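Local coordinates for protein putative short-chain oxidoreductase (Thermus thermophilus, PDB 2YUT) that binds NADP in a Rossmann fold and is probably an oxidoreductase of the short-chain dehydrogenase/reductase family, at residues T6-G10 and G29-L35; G75-R79 and L171-L175; M93-L98 and Y134-A140. One frame throughout, in Å; residues are numbered along the deposited sequence.

Contact 1: residues T6-G10 and G29-L35; sequences TGATG and GRRAGAL. With NAP (NADP nicotinamide-adenine-dinucleotide phosphate), chain B.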
# COMPACT_ATOMS: atom_id res chain seq x y z
N THR A 6 14.90 -2.62 -14.41
CA THR A 6 15.22 -3.11 -13.07
C THR A 6 14.50 -4.45 -13.00
O THR A 6 13.53 -4.67 -13.72
CB THR A 6 14.74 -2.13 -11.96
OG1 THR A 6 13.37 -1.77 -12.19
CG2 THR A 6 15.60 -0.87 -11.96
N GLY A 7 14.98 -5.36 -12.15
CA GLY A 7 14.36 -6.67 -12.09
C GLY A 7 14.70 -7.43 -13.37
O GLY A 7 13.98 -8.34 -13.79
N ALA A 8 15.81 -7.03 -13.98
CA ALA A 8 16.28 -7.63 -15.23
C ALA A 8 16.55 -9.12 -15.10
O ALA A 8 16.45 -9.86 -16.08
CB ALA A 8 17.54 -6.90 -15.71
N THR A 9 16.90 -9.57 -13.90
CA THR A 9 17.19 -10.98 -13.66
C THR A 9 15.92 -11.81 -13.45
O THR A 9 16.00 -13.02 -13.26
CB THR A 9 18.06 -11.15 -12.40
OG1 THR A 9 17.46 -10.43 -11.32
CG2 THR A 9 19.48 -10.64 -12.65
N GLY A 10 14.76 -11.16 -13.48
CA GLY A 10 13.52 -11.89 -13.29
C GLY A 10 12.94 -12.42 -14.59
O GLY A 10 13.54 -12.25 -15.66
N GLY A 29 19.61 -5.72 -11.14
CA GLY A 29 19.00 -6.81 -10.39
C GLY A 29 19.85 -7.11 -9.16
O GLY A 29 20.87 -6.46 -8.96
N ARG A 30 19.44 -8.07 -8.34
CA ARG A 30 20.22 -8.41 -7.14
C ARG A 30 21.24 -9.52 -7.39
O ARG A 30 22.36 -9.47 -6.88
CB ARG A 30 19.29 -8.81 -5.98
CG ARG A 30 18.46 -7.67 -5.43
CD ARG A 30 17.66 -8.08 -4.20
NE ARG A 30 16.77 -9.21 -4.48
CZ ARG A 30 15.92 -9.73 -3.60
NH1 ARG A 30 15.83 -9.22 -2.37
NH2 ARG A 30 15.16 -10.76 -3.94
N ARG A 31 20.85 -10.52 -8.18
CA ARG A 31 21.76 -11.62 -8.49
C ARG A 31 22.79 -11.16 -9.53
O ARG A 31 22.54 -11.22 -10.74
CB ARG A 31 20.96 -12.82 -8.99
CG ARG A 31 20.30 -13.63 -7.88
CD ARG A 31 18.80 -13.71 -8.07
NE ARG A 31 18.45 -14.01 -9.46
CZ ARG A 31 18.87 -15.08 -10.12
NH1 ARG A 31 19.65 -15.97 -9.52
NH2 ARG A 31 18.51 -15.26 -11.38
N ALA A 32 23.94 -10.70 -9.05
CA ALA A 32 25.01 -10.18 -9.90
C ALA A 32 25.47 -11.12 -11.01
O ALA A 32 25.66 -10.69 -12.15
CB ALA A 32 26.20 -9.77 -9.03
N GLY A 33 25.68 -12.39 -10.67
CA GLY A 33 26.12 -13.34 -11.67
C GLY A 33 25.16 -13.44 -12.83
O GLY A 33 25.54 -13.25 -13.99
N ALA A 34 23.89 -13.73 -12.53
CA ALA A 34 22.88 -13.86 -13.57
C ALA A 34 22.77 -12.55 -14.35
O ALA A 34 22.62 -12.57 -15.58
CB ALA A 34 21.53 -14.22 -12.95
N LEU A 35 22.86 -11.43 -13.64
CA LEU A 35 22.76 -10.12 -14.27
C LEU A 35 23.87 -9.87 -15.29
O LEU A 35 23.60 -9.44 -16.41
CB LEU A 35 22.81 -9.02 -13.21
CG LEU A 35 22.70 -7.58 -13.74
CD1 LEU A 35 21.30 -7.34 -14.27
CD2 LEU A 35 23.02 -6.58 -12.64
PA NAP B . 10.44 -12.59 -10.81
O1A NAP B . 10.51 -13.26 -9.36
O2A NAP B . 10.72 -13.54 -11.91
O5B NAP B . 11.49 -11.37 -10.79
C5B NAP B . 11.47 -10.43 -9.71
C4B NAP B . 12.58 -9.39 -9.90
O4B NAP B . 12.51 -8.46 -8.80
C3B NAP B . 13.95 -10.06 -9.84
O3B NAP B . 14.82 -9.48 -10.82
C2B NAP B . 14.44 -9.68 -8.43
O2B NAP B . 15.86 -9.59 -8.43
C1B NAP B . 13.87 -8.27 -8.38
N9A NAP B . 13.92 -7.75 -6.99
C8A NAP B . 13.24 -8.24 -5.95
N7A NAP B . 13.55 -7.55 -4.86
C5A NAP B . 14.43 -6.62 -5.20
C6A NAP B . 15.12 -5.63 -4.50
N6A NAP B . 14.94 -5.48 -3.19
N1A NAP B . 15.98 -4.84 -5.16
C2A NAP B . 16.17 -4.99 -6.46
N3A NAP B . 15.53 -5.91 -7.16
C4A NAP B . 14.66 -6.74 -6.56
O3 NAP B . 8.97 -11.92 -10.90
PN NAP B . 8.27 -11.50 -12.29
O1N NAP B . 7.24 -12.50 -12.63
O2N NAP B . 9.31 -11.18 -13.29
O5D NAP B . 7.49 -10.15 -11.90
C5D NAP B . 7.95 -8.88 -12.36
C4D NAP B . 6.97 -7.76 -11.99
O4D NAP B . 5.70 -8.11 -12.57
C3D NAP B . 6.74 -7.72 -10.47
O3D NAP B . 6.32 -6.42 -10.06
C2D NAP B . 5.60 -8.72 -10.32
O2D NAP B . 4.87 -8.49 -9.11
C1D NAP B . 4.75 -8.27 -11.50
N1N NAP B . 3.67 -9.23 -11.84
C2N NAP B . 3.98 -10.57 -12.07
C3N NAP B . 2.96 -11.47 -12.39
C7N NAP B . 3.29 -12.94 -12.65
O7N NAP B . 2.40 -13.78 -12.75
N7N NAP B . 4.59 -13.21 -12.75
C4N NAP B . 1.64 -11.03 -12.46
C5N NAP B . 1.34 -9.69 -12.24
C6N NAP B . 2.34 -8.79 -11.92
P2B NAP B . 16.80 -10.84 -8.06
O1X NAP B . 16.13 -12.16 -8.71
O2X NAP B . 18.17 -10.59 -8.87
O3X NAP B . 17.02 -10.98 -6.61
O HOH W 1 16.09 -13.86 -10.62
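T9 presses its methyl CG2 against the first turn of helix 32-42, 3.7 Å from L35 CB and near A34 CB and R31 O, while its hydroxyl turns to the cofactor. With chi1 at 51°, OG1 lies between its backbone N and carbonyl carbon, where it takes the proton of ribose O3B and gives its own to phosphate O2X, 2.6 Å from OG1. The same O2X also accepts from the backbone N of R30 and of R31. A threonine therefore suits this place twice over, methyl to the helix and hydroxyl to the cofactor. G29 faces it because a CB there would clash with T9 OG1. On G10 a CB would clash with O5B of NADP; G7, first glycine of the TGxxxGxG motif, has a positive phi, and C4B would crowd a CB there.

R30 wraps the 2'-phosphate and the adenine together. Its CB lies 3.2 Å from O3X; CG passes C2A of the purine at 3.7 Å and CD passes C6A at 3.5 Å. NE gives O3X a hydrogen bond of 2.8 Å at 155°, and NH2 adds a weak one. The guanidinium then lies with one face over N7A. The bent R31 chain puts T9 O and the 2'-phosphate at its guanidinium edge; water 1 joins T9 O to phosphate O1X and takes a weak bond from R31 NE. Two adjacent arginines on a phosphate that NAD lacks are consistent with a preference for NADP.

Contact 2: residues G75-R79 and L171-L175; sequences GKAGR and LWAPL. With NAP (NADP nicotinamide-adenine-dinucleotide phosphate), chain B.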
# COMPACT_ATOMS: atom_id res chain seq x y z
N GLY A 75 9.71 -7.25 -7.96
CA GLY A 75 8.69 -7.76 -7.07
C GLY A 75 9.08 -9.07 -6.43
O GLY A 75 10.15 -9.63 -6.71
N LYS A 76 8.19 -9.57 -5.58
CA LYS A 76 8.36 -10.82 -4.86
C LYS A 76 6.96 -11.29 -4.51
O LYS A 76 6.03 -10.49 -4.43
CB LYS A 76 9.18 -10.60 -3.59
CG LYS A 76 10.67 -10.70 -3.79
CD LYS A 76 11.09 -12.15 -3.97
CE LYS A 76 12.49 -12.27 -4.54
NZ LYS A 76 12.54 -11.78 -5.95
N ALA A 77 6.80 -12.59 -4.30
CA ALA A 77 5.48 -13.12 -3.97
C ALA A 77 5.53 -13.93 -2.69
O ALA A 77 6.59 -14.37 -2.26
CB ALA A 77 4.96 -13.97 -5.12
N GLY A 78 4.36 -14.11 -2.08
CA GLY A 78 4.29 -14.86 -0.84
C GLY A 78 2.84 -15.09 -0.44
O GLY A 78 1.97 -14.29 -0.77
N ARG A 79 2.59 -16.19 0.25
CA ARG A 79 1.24 -16.53 0.70
C ARG A 79 1.21 -16.68 2.21
O ARG A 79 2.08 -17.33 2.79
CB ARG A 79 0.78 -17.84 0.05
CG ARG A 79 -0.55 -18.35 0.58
CD ARG A 79 -0.89 -19.72 0.03
NE ARG A 79 -1.22 -19.68 -1.39
CZ ARG A 79 -0.59 -20.40 -2.32
NH1 ARG A 79 0.40 -21.21 -1.98
NH2 ARG A 79 -0.96 -20.30 -3.59
N LEU A 171 8.52 -16.09 -10.00
CA LEU A 171 7.77 -15.39 -8.95
C LEU A 171 6.88 -16.37 -8.19
O LEU A 171 6.71 -16.27 -6.98
CB LEU A 171 6.89 -14.29 -9.55
CG LEU A 171 6.02 -13.49 -8.57
CD1 LEU A 171 6.91 -12.58 -7.73
CD2 LEU A 171 4.99 -12.67 -9.32
N TRP A 172 6.32 -17.33 -8.93
CA TRP A 172 5.43 -18.33 -8.35
C TRP A 172 6.12 -19.48 -7.61
O TRP A 172 5.45 -20.38 -7.10
CB TRP A 172 4.53 -18.91 -9.44
CG TRP A 172 3.62 -17.89 -10.07
CD1 TRP A 172 3.94 -16.99 -11.05
CD2 TRP A 172 2.25 -17.66 -9.74
NE1 TRP A 172 2.85 -16.21 -11.35
CE2 TRP A 172 1.80 -16.60 -10.56
CE3 TRP A 172 1.36 -18.24 -8.83
CZ2 TRP A 172 0.49 -16.10 -10.49
CZ3 TRP A 172 0.06 -17.75 -8.76
CH2 TRP A 172 -0.36 -16.69 -9.60
N ALA A 173 7.45 -19.45 -7.55
CA ALA A 173 8.20 -20.51 -6.88
C ALA A 173 7.67 -20.84 -5.48
O ALA A 173 7.33 -21.98 -5.20
CB ALA A 173 9.68 -20.14 -6.80
N PRO A 174 7.59 -19.83 -4.59
CA PRO A 174 7.10 -20.08 -3.23
C PRO A 174 5.60 -20.35 -3.17
O PRO A 174 5.07 -20.67 -2.10
CB PRO A 174 7.48 -18.79 -2.50
CG PRO A 174 7.29 -17.76 -3.56
CD PRO A 174 7.94 -18.41 -4.77
N LEU A 175 4.92 -20.23 -4.30
CA LEU A 175 3.49 -20.46 -4.36
C LEU A 175 3.15 -21.80 -5.00
O LEU A 175 1.98 -22.13 -5.19
CB LEU A 175 2.80 -19.33 -5.13
CG LEU A 175 3.01 -17.92 -4.58
CD1 LEU A 175 2.38 -16.89 -5.52
CD2 LEU A 175 2.40 -17.82 -3.20
PA NAP B . 10.44 -12.59 -10.81
O1A NAP B . 10.51 -13.26 -9.36
O2A NAP B . 10.72 -13.54 -11.91
O5B NAP B . 11.49 -11.37 -10.79
C5B NAP B . 11.47 -10.43 -9.71
C4B NAP B . 12.58 -9.39 -9.90
O4B NAP B . 12.51 -8.46 -8.80
C3B NAP B . 13.95 -10.06 -9.84
O3B NAP B . 14.82 -9.48 -10.82
C2B NAP B . 14.44 -9.68 -8.43
O2B NAP B . 15.86 -9.59 -8.43
C1B NAP B . 13.87 -8.27 -8.38
N9A NAP B . 13.92 -7.75 -6.99
C8A NAP B . 13.24 -8.24 -5.95
N7A NAP B . 13.55 -7.55 -4.86
C5A NAP B . 14.43 -6.62 -5.20
C6A NAP B . 15.12 -5.63 -4.50
N6A NAP B . 14.94 -5.48 -3.19
N1A NAP B . 15.98 -4.84 -5.16
C2A NAP B . 16.17 -4.99 -6.46
N3A NAP B . 15.53 -5.91 -7.16
C4A NAP B . 14.66 -6.74 -6.56
O3 NAP B . 8.97 -11.92 -10.90
PN NAP B . 8.27 -11.50 -12.29
O1N NAP B . 7.24 -12.50 -12.63
O2N NAP B . 9.31 -11.18 -13.29
O5D NAP B . 7.49 -10.15 -11.90
C5D NAP B . 7.95 -8.88 -12.36
C4D NAP B . 6.97 -7.76 -11.99
O4D NAP B . 5.70 -8.11 -12.57
C3D NAP B . 6.74 -7.72 -10.47
O3D NAP B . 6.32 -6.42 -10.06
C2D NAP B . 5.60 -8.72 -10.32
O2D NAP B . 4.87 -8.49 -9.11
C1D NAP B . 4.75 -8.27 -11.50
N1N NAP B . 3.67 -9.23 -11.84
C2N NAP B . 3.98 -10.57 -12.07
C3N NAP B . 2.96 -11.47 -12.39
C7N NAP B . 3.29 -12.94 -12.65
O7N NAP B . 2.40 -13.78 -12.75
N7N NAP B . 4.59 -13.21 -12.75
C4N NAP B . 1.64 -11.03 -12.46
C5N NAP B . 1.34 -9.69 -12.24
C6N NAP B . 2.34 -8.79 -11.92
P2B NAP B . 16.80 -10.84 -8.06
O1X NAP B . 16.13 -12.16 -8.71
O2X NAP B . 18.17 -10.59 -8.87
O3X NAP B . 17.02 -10.98 -6.61
O HOH W 2 8.57 -14.70 -5.41
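A77 and L171 touch through their side chains, yet no direct hydrogen bond joins the two segments; water 2 bridges them, accepting from A77 N at 3.0 Å and donating to L171 O at 2.9 Å. Two loops of the Rossmann fold meet here, one following strand 67-72 and the other, a 3-10 turn, following strand 158-162. A77 CB sits 3.5 Å from L171 CD1 and also touches L175 CD1, so the small methyl fits between two leucines. L171 CG stands anti to its backbone N (chi1 179°), and the branches divide the work: CD1 reaches the backbone of K76 and A77, while CD2 lies against the nicotinamide end of the cofactor. Farther out, L175 CD2 packs on R79 CB and sits 4.0 Å above the plane of its guanidinium, over the centre, an apolar methyl on the flat face of a charged group.

G75 has no CB, which would clash with C3D of the nicotinamide ribose, and its N donates to O4B of the adenine ribose at 3.2 Å. On the other loop W172 presents its indole edge to the carboxamide, and its NE1 gives O7N, in the ring plane, a hydrogen bond of 2.8 Å at 157°.

Contact 3: residues M93-L98 and Y134-A140; sequences MLAAHL and YAAAKGA. With NAP (NADP nicotinamide-adenine-dinucleotide phosphate), chain B.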
# COMPACT_ATOMS: atom_id res chain seq x y z
N MSE A 93 6.90 -7.39 1.41
CA MSE A 93 6.13 -7.13 0.19
C MSE A 93 6.14 -5.65 -0.17
O MSE A 93 6.35 -5.29 -1.33
CB MSE A 93 4.69 -7.61 0.37
CG MSE A 93 4.52 -9.12 0.34
SE MSE A 93 5.11 -9.93 -1.35
CE MSE A 93 6.82 -10.62 -0.74
N LEU A 94 5.92 -4.79 0.83
CA LEU A 94 5.93 -3.35 0.60
C LEU A 94 7.31 -2.87 0.17
O LEU A 94 7.44 -2.00 -0.69
CB LEU A 94 5.49 -2.60 1.87
CG LEU A 94 3.98 -2.45 2.11
CD1 LEU A 94 3.40 -1.55 1.04
CD2 LEU A 94 3.29 -3.80 2.08
N ALA A 95 8.35 -3.44 0.76
CA ALA A 95 9.72 -3.06 0.41
C ALA A 95 10.02 -3.45 -1.04
O ALA A 95 10.51 -2.64 -1.82
CB ALA A 95 10.71 -3.75 1.35
N ALA A 96 9.72 -4.70 -1.39
CA ALA A 96 9.99 -5.20 -2.73
C ALA A 96 9.19 -4.49 -3.82
O ALA A 96 9.76 -4.12 -4.85
CB ALA A 96 9.74 -6.70 -2.79
N HIS A 97 7.89 -4.30 -3.60
CA HIS A 97 7.05 -3.66 -4.61
C HIS A 97 6.96 -2.13 -4.60
O HIS A 97 7.05 -1.50 -5.66
CB HIS A 97 5.61 -4.19 -4.53
CG HIS A 97 5.49 -5.65 -4.81
ND1 HIS A 97 5.72 -6.61 -3.85
CD2 HIS A 97 5.12 -6.32 -5.93
CE1 HIS A 97 5.50 -7.81 -4.37
NE2 HIS A 97 5.13 -7.65 -5.63
N LEU A 98 6.79 -1.55 -3.42
CA LEU A 98 6.63 -0.10 -3.30
C LEU A 98 7.88 0.73 -3.07
O LEU A 98 8.11 1.72 -3.78
CB LEU A 98 5.61 0.22 -2.19
CG LEU A 98 5.32 1.69 -1.90
CD1 LEU A 98 4.66 2.33 -3.12
CD2 LEU A 98 4.42 1.82 -0.68
N TYR A 134 0.66 -9.29 -0.49
CA TYR A 134 0.94 -9.00 -1.89
C TYR A 134 -0.07 -7.98 -2.43
O TYR A 134 0.30 -7.02 -3.10
CB TYR A 134 0.85 -10.28 -2.74
CG TYR A 134 1.23 -10.09 -4.20
CD1 TYR A 134 2.56 -10.19 -4.61
CD2 TYR A 134 0.26 -9.81 -5.17
CE1 TYR A 134 2.92 -10.02 -5.95
CE2 TYR A 134 0.61 -9.64 -6.52
CZ TYR A 134 1.95 -9.74 -6.89
OH TYR A 134 2.31 -9.59 -8.21
N ALA A 135 -1.35 -8.22 -2.14
CA ALA A 135 -2.41 -7.33 -2.59
C ALA A 135 -2.19 -5.91 -2.08
O ALA A 135 -2.34 -4.94 -2.82
CB ALA A 135 -3.77 -7.85 -2.11
N ALA A 136 -1.82 -5.80 -0.81
CA ALA A 136 -1.57 -4.50 -0.19
C ALA A 136 -0.43 -3.77 -0.90
O ALA A 136 -0.54 -2.58 -1.20
CB ALA A 136 -1.22 -4.68 1.29
N ALA A 137 0.66 -4.48 -1.15
CA ALA A 137 1.81 -3.88 -1.81
C ALA A 137 1.43 -3.32 -3.18
O ALA A 137 1.86 -2.22 -3.55
CB ALA A 137 2.93 -4.90 -1.95
N LYS A 138 0.64 -4.07 -3.94
CA LYS A 138 0.21 -3.63 -5.27
C LYS A 138 -0.83 -2.52 -5.17
O LYS A 138 -0.87 -1.62 -6.01
CB LYS A 138 -0.36 -4.79 -6.09
CG LYS A 138 0.69 -5.80 -6.55
CD LYS A 138 1.80 -5.14 -7.36
CE LYS A 138 2.70 -6.18 -8.03
NZ LYS A 138 3.94 -5.55 -8.60
N GLY A 139 -1.68 -2.60 -4.15
CA GLY A 139 -2.68 -1.57 -3.97
C GLY A 139 -1.97 -0.25 -3.69
O GLY A 139 -2.39 0.80 -4.18
N ALA A 140 -0.90 -0.32 -2.91
CA ALA A 140 -0.12 0.87 -2.56
C ALA A 140 0.62 1.42 -3.78
O ALA A 140 0.64 2.63 -4.01
CB ALA A 140 0.88 0.53 -1.46
PA NAP B . 10.44 -12.59 -10.81
O1A NAP B . 10.51 -13.26 -9.36
O2A NAP B . 10.72 -13.54 -11.91
O5B NAP B . 11.49 -11.37 -10.79
C5B NAP B . 11.47 -10.43 -9.71
C4B NAP B . 12.58 -9.39 -9.90
O4B NAP B . 12.51 -8.46 -8.80
C3B NAP B . 13.95 -10.06 -9.84
O3B NAP B . 14.82 -9.48 -10.82
C2B NAP B . 14.44 -9.68 -8.43
O2B NAP B . 15.86 -9.59 -8.43
C1B NAP B . 13.87 -8.27 -8.38
N9A NAP B . 13.92 -7.75 -6.99
C8A NAP B . 13.24 -8.24 -5.95
N7A NAP B . 13.55 -7.55 -4.86
C5A NAP B . 14.43 -6.62 -5.20
C6A NAP B . 15.12 -5.63 -4.50
N6A NAP B . 14.94 -5.48 -3.19
N1A NAP B . 15.98 -4.84 -5.16
C2A NAP B . 16.17 -4.99 -6.46
N3A NAP B . 15.53 -5.91 -7.16
C4A NAP B . 14.66 -6.74 -6.56
O3 NAP B . 8.97 -11.92 -10.90
PN NAP B . 8.27 -11.50 -12.29
O1N NAP B . 7.24 -12.50 -12.63
O2N NAP B . 9.31 -11.18 -13.29
O5D NAP B . 7.49 -10.15 -11.90
C5D NAP B . 7.95 -8.88 -12.36
C4D NAP B . 6.97 -7.76 -11.99
O4D NAP B . 5.70 -8.11 -12.57
C3D NAP B . 6.74 -7.72 -10.47
O3D NAP B . 6.32 -6.42 -10.06
C2D NAP B . 5.60 -8.72 -10.32
O2D NAP B . 4.87 -8.49 -9.11
C1D NAP B . 4.75 -8.27 -11.50
N1N NAP B . 3.67 -9.23 -11.84
C2N NAP B . 3.98 -10.57 -12.07
C3N NAP B . 2.96 -11.47 -12.39
C7N NAP B . 3.29 -12.94 -12.65
O7N NAP B . 2.40 -13.78 -12.75
N7N NAP B . 4.59 -13.21 -12.75
C4N NAP B . 1.64 -11.03 -12.46
C5N NAP B . 1.34 -9.69 -12.24
C6N NAP B . 2.34 -8.79 -11.92
P2B NAP B . 16.80 -10.84 -8.06
O1X NAP B . 16.13 -12.16 -8.71
O2X NAP B . 18.17 -10.59 -8.87
O3X NAP B . 17.02 -10.98 -6.61
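H97 and Y134 set their rings almost perpendicular, planes at 89° and centroids 5.0 Å apart, with H97 NE2 approaching Y134 CE1 obliquely. K138 reaches the H97 ring at its edge and near its plane, NZ 3.0 Å from CD2, its chain crossing the ring at about a right angle. The far edge of the imidazole is held by its own helix: ND1 donates to M93 O at 2.9 Å, almost in the ring plane. H97 ND1 and H97 N come to M93 O from opposite faces of its carbonyl plane, and the ND1 bond helps fix the rotation of the ring. Replacing the imidazole by an alanine here would probably leave M93 O without its side-chain donor and take away the ring beside which the Y134 ring and the K138 amine are set.

A chi1 of -175° swings the Y134 phenol away from its own backbone N and out to the nicotinamide ribose, where OH shares a hydrogen bond with O2D of 2.9 Å. K138 NZ donates to O2D and O3D, and to F119 O outside the segments. Tyrosine and lysine one turn apart form the YxxxK signature, consistent with the catalytic pair of this family. M93, a selenomethionine, brings SE to the edge of the Y134 ring, 4.1 Å from CD1, in a Met-aromatic contact.

A137 CB touches M93 O and the side chains of L94 and H97; its small size allows 4.8 Å between L94 CA and A137 CA. L94 and A140 also pack on L94 and A140 of the second subunit. The axes of segments 93-98 and 134-140 come within 8.6 Å at -37°; helix 89-107 follows strand 67-72, and helix 132-153 comes after the neighbouring parallel strand 114-119 and short helix 123-126.

All three contacts line one NADP molecule. Contact 1 holds the 2'-phosphate and adenine end, contact 2 runs beside the middle to the carboxamide, and contact 3 grips the nicotinamide ribose at the presumed active site. The centres of contacts 1 and 3 are about 20 Å apart and their nearest atoms about 7 Å; these two do not touch, but contact 2 and the cofactor reach both. K76 CE lies 3.1 Å from R30 NH2 on one side, bringing like charges near each other by the cofactor phosphates, and K76 O packs against M93 SE at 3.3 Å on the other. Contacts 2 and 3 have centres about 12 Å apart, and G75 CA lies 3.8 Å from H97 NE2.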